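Local coordinates for protein threonine synthase (Brucella melitensis bv. 1, PDB 4F4F) that probably catalyses the pyridoxal-phosphate-dependent conversion of O-phospho-L-homoserine and water to L-threonine and phosphate, the last step of threonine biosynthesis, at residues G143-E155 with I165-Q178. Residues are numbered along the deposited sequence; the frame is centred on the assembly and turned at random.
Sequences GATSGDTGGAAIE and IFILFPNGRVSPVQ
Thr145 and Ile167 meet through their branch methyls, Thr145 CG2 standing 3.4 Å from Ile167 CG2, tighter than usual carbon packing. The threonine is turned with OG1 opposite its own backbone N (chi1 -176°), which sends CG2 across to the isoleucine while OG1 accepts from Gly147 N and Gly150 N. The former bond defines an ST turn; the latter ties that turn to the first turn of helix 148-155. Ile167 spreads over four neighbours, the threonine included: CG2 also faces Gly150 CA, CG1 receives Ile154 CD1 at 3.8 Å, and CD1 lies over the Gly143 backbone. Two residues toward the start of the strand, Ile165 has its long branch extended, and CD1 touches Ala153 CB at 3.7 Å. These residues belong to a beta-alpha-beta unit: strands 139-144 and 163-170 are adjacent and parallel, and the connecting helix covers the isoleucine face, its short segment running at 162° to the second strand. The strands are joined by three backbone hydrogen bonds, including Leu168 N to Gly143 O at 2.9 Å. Beyond the strand ends, Val174 CG1 packs on Gly147 CA, 3.8 Å away, and one water donates to both Gly147 O and Gln178 O. Gln178, its chain bent at chi2, donates a hydrogen bond from NE2 to the syn side of Asp148 OD2 (3.0 Å), tilted out of the carboxylate plane though nearly in its own amide plane; the two planes are 74° apart. Lys419 joins both ends of this pair, its NZ forming a salt bridge with Asp148 OD2 and its carbonyl O accepting from Gln178 NE2; the Asp148 side chain lies about 5 Å from the bound pyridoxal phosphate.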
ATOM      1  N   GLY A 143     -12.758  -5.890  -7.023  1.00 14.70           N
ATOM      2  CA  GLY A 143     -12.177  -4.565  -7.153  1.00 14.93           C
ATOM      3  C   GLY A 143     -12.048  -4.083  -8.576  1.00 14.97           C
ATOM      4  O   GLY A 143     -12.231  -4.851  -9.527  1.00 13.53           O
ATOM      5  N   ALA A 144     -11.770  -2.788  -8.717  1.00 15.81           N
ATOM      6  CA  ALA A 144     -11.544  -2.156 -10.008  1.00 15.93           C
ATOM      7  C   ALA A 144     -10.123  -1.625 -10.018  1.00 16.93           C
ATOM      8  O   ALA A 144      -9.605  -1.232  -8.966  1.00 17.15           O
ATOM      9  CB  ALA A 144     -12.526  -1.013 -10.212  1.00 17.06           C
ATOM     10  N   THR A 145      -9.461  -1.648 -11.170  1.00 16.63           N
ATOM     11  CA  THR A 145      -8.077  -1.161 -11.258  1.00 17.66           C
ATOM     12  C   THR A 145      -7.857  -0.501 -12.608  1.00 18.88           C
ATOM     13  O   THR A 145      -8.542  -0.829 -13.586  1.00 18.01           O
ATOM     14  CB  THR A 145      -7.074  -2.324 -11.132  1.00 16.84           C
ATOM     15  OG1 THR A 145      -5.729  -1.807 -11.130  1.00 17.73           O
ATOM     16  CG2 THR A 145      -7.227  -3.331 -12.327  1.00 15.58           C
ATOM     17  N   SER A 146      -6.910   0.426 -12.657  1.00 21.14           N
ATOM     18  CA  SER A 146      -6.417   0.946 -13.918  1.00 23.36           C
ATOM     19  C   SER A 146      -5.237   0.108 -14.383  1.00 25.05           C
ATOM     20  O   SER A 146      -4.719   0.339 -15.467  1.00 27.01           O
ATOM     21  CB  SER A 146      -5.969   2.398 -13.747  1.00 25.77           C
ATOM     22  OG  SER A 146      -4.937   2.414 -12.775  1.00 25.72           O
ATOM     23  N   GLY A 147      -4.778  -0.847 -13.570  1.00 25.84           N
ATOM     24  CA  GLY A 147      -3.776  -1.804 -14.040  1.00 27.08           C
ATOM     25  C   GLY A 147      -2.927  -2.430 -12.959  1.00 27.15           C
ATOM     26  O   GLY A 147      -2.851  -3.669 -12.857  1.00 29.45           O
ATOM     27  N   ASP A 148      -2.327  -1.594 -12.117  1.00 27.18           N
ATOM     28  CA  ASP A 148      -1.303  -2.064 -11.173  1.00 27.15           C
ATOM     29  C   ASP A 148      -1.814  -2.763  -9.906  1.00 24.95           C
ATOM     30  O   ASP A 148      -1.305  -3.851  -9.497  1.00 23.65           O
ATOM     31  CB  ASP A 148      -0.337  -0.915 -10.824  1.00 30.47           C
ATOM     32  CG  ASP A 148       0.526  -0.475 -12.039  1.00 33.10           C
ATOM     33  OD1 ASP A 148       0.048   0.340 -12.873  1.00 34.77           O
ATOM     34  OD2 ASP A 148       1.697  -0.914 -12.152  1.00 34.00           O
ATOM     35  N   THR A 149      -2.794  -2.158  -9.253  1.00 22.16           N
ATOM     36  CA  THR A 149      -3.336  -2.777  -8.049  1.00 20.42           C
ATOM     37  C   THR A 149      -3.983  -4.134  -8.318  1.00 18.11           C
ATOM     38  O   THR A 149      -3.822  -5.072  -7.523  1.00 17.58           O
ATOM     39  CB  THR A 149      -4.320  -1.831  -7.338  1.00 21.25           C
ATOM     40  OG1 THR A 149      -3.653  -0.589  -7.127  1.00 22.32           O
ATOM     41  CG2 THR A 149      -4.732  -2.405  -5.955  1.00 21.92           C
ATOM     42  N   GLY A 150      -4.690  -4.249  -9.433  1.00 16.20           N
ATOM     43  CA  GLY A 150      -5.340  -5.511  -9.803  1.00 15.53           C
ATOM     44  C   GLY A 150      -4.353  -6.653  -9.929  1.00 14.91           C
ATOM     45  O   GLY A 150      -4.625  -7.764  -9.477  1.00 14.45           O
ATOM     46  N   GLY A 151      -3.202  -6.377 -10.527  1.00 15.07           N
ATOM     47  CA  GLY A 151      -2.144  -7.351 -10.607  1.00 15.42           C
ATOM     48  C   GLY A 151      -1.653  -7.852  -9.256  1.00 15.11           C
ATOM     49  O   GLY A 151      -1.564  -9.079  -9.006  1.00 14.72           O
ATOM     50  N   ALA A 152      -1.357  -6.902  -8.387  1.00 14.62           N
ATOM     51  CA  ALA A 152      -0.917  -7.220  -7.041  1.00 14.87           C
ATOM     52  C   ALA A 152      -1.952  -8.038  -6.322  1.00 13.66           C
ATOM     53  O   ALA A 152      -1.624  -8.996  -5.664  1.00 13.60           O
ATOM     54  CB  ALA A 152      -0.627  -5.943  -6.267  1.00 15.15           C
ATOM     55  N   ALA A 153      -3.215  -7.676  -6.482  1.00 13.27           N
ATOM     56  CA  ALA A 153      -4.308  -8.393  -5.808  1.00 12.95           C
ATOM     57  C   ALA A 153      -4.448  -9.825  -6.347  1.00 12.57           C
ATOM     58  O   ALA A 153      -4.589 -10.783  -5.568  1.00 12.80           O
ATOM     59  CB  ALA A 153      -5.653  -7.640  -5.957  1.00 12.06           C
ATOM     60  N   ILE A 154      -4.432  -9.961  -7.668  1.00 12.47           N
ATOM     61  CA  ILE A 154      -4.587 -11.263  -8.311  1.00 13.03           C
ATOM     62  C   ILE A 154      -3.436 -12.219  -8.012  1.00 13.63           C
ATOM     63  O   ILE A 154      -3.645 -13.425  -7.775  1.00 13.93           O
ATOM     64  CB  ILE A 154      -4.784 -11.072  -9.809  1.00 13.17           C
ATOM     65  CG1 ILE A 154      -6.258 -10.777 -10.083  1.00 12.99           C
ATOM     66  CG2 ILE A 154      -4.311 -12.288 -10.610  1.00 13.85           C
ATOM     67  CD1 ILE A 154      -6.495 -10.228 -11.479  1.00 12.69           C
ATOM     68  N   GLU A 155      -2.217 -11.693  -7.972  1.00 14.45           N
ATOM     69  CA  GLU A 155      -1.077 -12.517  -7.579  1.00 15.65           C
ATOM     70  C   GLU A 155      -1.064 -12.935  -6.110  1.00 15.41           C
ATOM     71  O   GLU A 155      -0.423 -13.928  -5.763  1.00 15.89           O
ATOM     72  CB  GLU A 155       0.260 -11.856  -7.951  1.00 17.43           C
ATOM     73  CG  GLU A 155       0.634 -12.072  -9.402  1.00 19.21           C
ATOM     74  CD  GLU A 155       0.959 -13.537  -9.727  1.00 20.68           C
ATOM     75  OE1 GLU A 155       1.637 -14.227  -8.953  1.00 22.23           O
ATOM     76  OE2 GLU A 155       0.544 -13.999 -10.773  1.00 22.58           O
ATOM     77  N   ILE A 165     -11.499 -14.117  -6.719  1.00 13.74           N
ATOM     78  CA  ILE A 165     -11.237 -12.720  -6.955  1.00 13.00           C
ATOM     79  C   ILE A 165     -11.648 -12.296  -8.360  1.00 12.72           C
ATOM     80  O   ILE A 165     -11.387 -13.012  -9.347  1.00 13.47           O
ATOM     81  CB  ILE A 165      -9.761 -12.378  -6.635  1.00 12.46           C
ATOM     82  CG1 ILE A 165      -9.498 -10.864  -6.796  1.00 12.18           C
ATOM     83  CG2 ILE A 165      -8.858 -13.220  -7.505  1.00 12.54           C
ATOM     84  CD1 ILE A 165      -8.287 -10.279  -6.088  1.00 11.96           C
ATOM     85  N   PHE A 166     -12.345 -11.160  -8.420  1.00 12.67           N
ATOM     86  CA  PHE A 166     -12.817 -10.571  -9.652  1.00 12.65           C
ATOM     87  C   PHE A 166     -12.292  -9.128  -9.703  1.00 12.13           C
ATOM     88  O   PHE A 166     -12.580  -8.318  -8.818  1.00 12.77           O
ATOM     89  CB  PHE A 166     -14.365 -10.567  -9.709  1.00 13.09           C
ATOM     90  CG  PHE A 166     -14.976 -11.932  -9.531  1.00 13.85           C
ATOM     91  CD1 PHE A 166     -14.974 -12.541  -8.285  1.00 14.36           C
ATOM     92  CD2 PHE A 166     -15.508 -12.621 -10.605  1.00 14.47           C
ATOM     93  CE1 PHE A 166     -15.506 -13.820  -8.131  1.00 15.54           C
ATOM     94  CE2 PHE A 166     -16.039 -13.882 -10.454  1.00 15.62           C
ATOM     95  CZ  PHE A 166     -16.056 -14.486  -9.215  1.00 15.79           C
ATOM     96  N   ILE A 167     -11.494  -8.842 -10.724  1.00 12.14           N
ATOM     97  CA  ILE A 167     -10.960  -7.510 -10.943  1.00 11.56           C
ATOM     98  C   ILE A 167     -11.478  -6.995 -12.277  1.00 11.71           C
ATOM     99  O   ILE A 167     -11.314  -7.653 -13.341  1.00 11.62           O
ATOM    100  CB  ILE A 167      -9.440  -7.525 -10.970  1.00 12.00           C
ATOM    101  CG1 ILE A 167      -8.854  -7.956  -9.601  1.00 12.04           C
ATOM    102  CG2 ILE A 167      -8.932  -6.149 -11.435  1.00 11.95           C
ATOM    103  CD1 ILE A 167      -9.154  -7.040  -8.417  1.00 12.22           C
ATOM    104  N   LEU A 168     -12.106  -5.831 -12.212  1.00 11.83           N
ATOM    105  CA  LEU A 168     -12.605  -5.155 -13.372  1.00 12.51           C
ATOM    106  C   LEU A 168     -11.573  -4.095 -13.799  1.00 12.76           C
ATOM    107  O   LEU A 168     -11.094  -3.296 -12.965  1.00 12.95           O
ATOM    108  CB  LEU A 168     -13.945  -4.475 -13.022  1.00 13.11           C
ATOM    109  CG  LEU A 168     -15.194  -5.307 -12.700  1.00 13.00           C
ATOM    110  CD1 LEU A 168     -15.045  -6.184 -11.465  1.00 13.06           C
ATOM    111  CD2 LEU A 168     -16.411  -4.421 -12.565  1.00 13.31           C
ATOM    112  N   PHE A 169     -11.254  -4.087 -15.088  1.00 13.05           N
ATOM    113  CA  PHE A 169     -10.348  -3.109 -15.679  1.00 13.49           C
ATOM    114  C   PHE A 169     -10.854  -2.684 -17.052  1.00 13.90           C
ATOM    115  O   PHE A 169     -11.626  -3.417 -17.681  1.00 13.58           O
ATOM    116  CB  PHE A 169      -8.943  -3.682 -15.776  1.00 13.91           C
ATOM    117  CG  PHE A 169      -8.812  -4.884 -16.669  1.00 13.94           C
ATOM    118  CD1 PHE A 169      -8.512  -4.725 -18.007  1.00 14.82           C
ATOM    119  CD2 PHE A 169      -8.908  -6.166 -16.152  1.00 13.87           C
ATOM    120  CE1 PHE A 169      -8.363  -5.814 -18.823  1.00 15.26           C
ATOM    121  CE2 PHE A 169      -8.794  -7.276 -16.992  1.00 14.44           C
ATOM    122  CZ  PHE A 169      -8.515  -7.092 -18.315  1.00 15.02           C
ATOM    123  N   PRO A 170     -10.446  -1.500 -17.514  1.00 14.74           N
ATOM    124  CA  PRO A 170     -11.044  -0.986 -18.748  1.00 15.19           C
ATOM    125  C   PRO A 170     -10.465  -1.659 -19.979  1.00 15.43           C
ATOM    126  O   PRO A 170      -9.240  -1.697 -20.163  1.00 15.68           O
ATOM    127  CB  PRO A 170     -10.709   0.495 -18.718  1.00 16.48           C
ATOM    128  CG  PRO A 170      -9.513   0.602 -17.825  1.00 16.81           C
ATOM    129  CD  PRO A 170      -9.679  -0.469 -16.797  1.00 15.37           C
ATOM    130  N   ASN A 171     -11.350  -2.166 -20.832  1.00 15.18           N
ATOM    131  CA  ASN A 171     -10.962  -2.874 -22.021  1.00 15.70           C
ATOM    132  C   ASN A 171     -10.066  -1.999 -22.906  1.00 17.09           C
ATOM    133  O   ASN A 171     -10.382  -0.851 -23.182  1.00 17.92           O
ATOM    134  CB  ASN A 171     -12.218  -3.333 -22.780  1.00 15.31           C
ATOM    135  CG  ASN A 171     -11.892  -4.135 -24.005  1.00 15.94           C
ATOM    136  OD1 ASN A 171     -12.036  -3.673 -25.142  1.00 16.09           O
ATOM    137  ND2 ASN A 171     -11.449  -5.341 -23.786  1.00 15.40           N
ATOM    138  N   GLY A 172      -8.925  -2.547 -23.293  1.00 17.81           N
ATOM    139  CA  GLY A 172      -8.007  -1.884 -24.201  1.00 19.92           C
ATOM    140  C   GLY A 172      -7.249  -0.701 -23.639  1.00 21.33           C
ATOM    141  O   GLY A 172      -6.461  -0.081 -24.367  1.00 23.04           O
ATOM    142  N   ARG A 173      -7.457  -0.393 -22.365  1.00 21.18           N
ATOM    143  CA  ARG A 173      -6.895   0.802 -21.772  1.00 23.65           C
ATOM    144  C   ARG A 173      -5.852   0.529 -20.659  1.00 22.78           C
ATOM    145  O   ARG A 173      -5.358   1.459 -20.050  1.00 23.15           O
ATOM    146  CB  ARG A 173      -8.022   1.723 -21.291  1.00 25.59           C
ATOM    147  CG  ARG A 173      -8.452   2.715 -22.348  1.00 29.76           C
ATOM    148  CD  ARG A 173      -9.218   3.889 -21.738  1.00 33.66           C
ATOM    149  NE  ARG A 173     -10.625   3.527 -21.715  1.00 35.38           N
ATOM    150  CZ  ARG A 173     -11.478   3.736 -22.720  1.00 38.06           C
ATOM    151  NH1 ARG A 173     -12.742   3.325 -22.622  1.00 38.49           N
ATOM    152  NH2 ARG A 173     -11.081   4.344 -23.828  1.00 41.78           N
ATOM    153  N   VAL A 174      -5.491  -0.730 -20.445  1.00 21.41           N
ATOM    154  CA  VAL A 174      -4.426  -1.090 -19.511  1.00 21.70           C
ATOM    155  C   VAL A 174      -3.119  -1.333 -20.294  1.00 23.70           C
ATOM    156  O   VAL A 174      -3.128  -1.890 -21.400  1.00 23.19           O
ATOM    157  CB  VAL A 174      -4.826  -2.331 -18.676  1.00 20.01           C
ATOM    158  CG1 VAL A 174      -3.732  -2.735 -17.679  1.00 19.79           C
ATOM    159  CG2 VAL A 174      -6.139  -2.020 -17.938  1.00 18.65           C
ATOM    160  N   SER A 175      -2.008  -0.877 -19.720  1.00 25.36           N
ATOM    161  CA  SER A 175      -0.680  -1.126 -20.276  1.00 27.92           C
ATOM    162  C   SER A 175      -0.443  -2.625 -20.458  1.00 27.70           C
ATOM    163  O   SER A 175      -0.924  -3.430 -19.641  1.00 26.03           O
ATOM    164  CB  SER A 175       0.380  -0.581 -19.324  1.00 30.01           C
ATOM    165  OG  SER A 175       0.256   0.824 -19.186  1.00 32.28           O
ATOM    166  N   PRO A 176       0.327  -3.013 -21.496  1.00 29.97           N
ATOM    167  CA  PRO A 176       0.555  -4.437 -21.752  1.00 29.84           C
ATOM    168  C   PRO A 176       1.114  -5.230 -20.573  1.00 28.95           C
ATOM    169  O   PRO A 176       0.546  -6.266 -20.247  1.00 28.11           O
ATOM    170  CB  PRO A 176       1.513  -4.416 -22.947  1.00 32.60           C
ATOM    171  CG  PRO A 176       1.018  -3.224 -23.712  1.00 33.34           C
ATOM    172  CD  PRO A 176       0.798  -2.196 -22.631  1.00 32.31           C
ATOM    173  N   VAL A 177       2.169  -4.755 -19.916  1.00 30.18           N
ATOM    174  CA  VAL A 177       2.735  -5.483 -18.768  1.00 30.19           C
ATOM    175  C   VAL A 177       1.679  -5.685 -17.653  1.00 28.41           C
ATOM    176  O   VAL A 177       1.449  -6.800 -17.161  1.00 25.91           O
ATOM    177  CB  VAL A 177       3.970  -4.757 -18.160  1.00 32.02           C
ATOM    178  CG1 VAL A 177       4.392  -5.395 -16.840  1.00 31.17           C
ATOM    179  CG2 VAL A 177       5.155  -4.771 -19.122  1.00 34.98           C
ATOM    180  N   GLN A 178       1.023  -4.588 -17.289  1.00 27.86           N
ATOM    181  CA  GLN A 178       0.019  -4.621 -16.236  1.00 26.38           C
ATOM    182  C   GLN A 178      -1.120  -5.573 -16.581  1.00 24.54           C
ATOM    183  O   GLN A 178      -1.549  -6.363 -15.727  1.00 23.36           O
ATOM    184  CB  GLN A 178      -0.516  -3.202 -15.944  1.00 26.81           C
ATOM    185  CG  GLN A 178       0.408  -2.359 -15.060  1.00 28.94           C
ATOM    186  CD  GLN A 178       1.610  -1.790 -15.789  1.00 31.29           C
ATOM    187  OE1 GLN A 178       1.817  -2.058 -16.981  1.00 33.03           O
ATOM    188  NE2 GLN A 178       2.425  -0.996 -15.074  1.00 32.23           N
TER
HETATM  189  O   HOH W   1      -1.356  -5.708 -13.268  1.00 23.44           O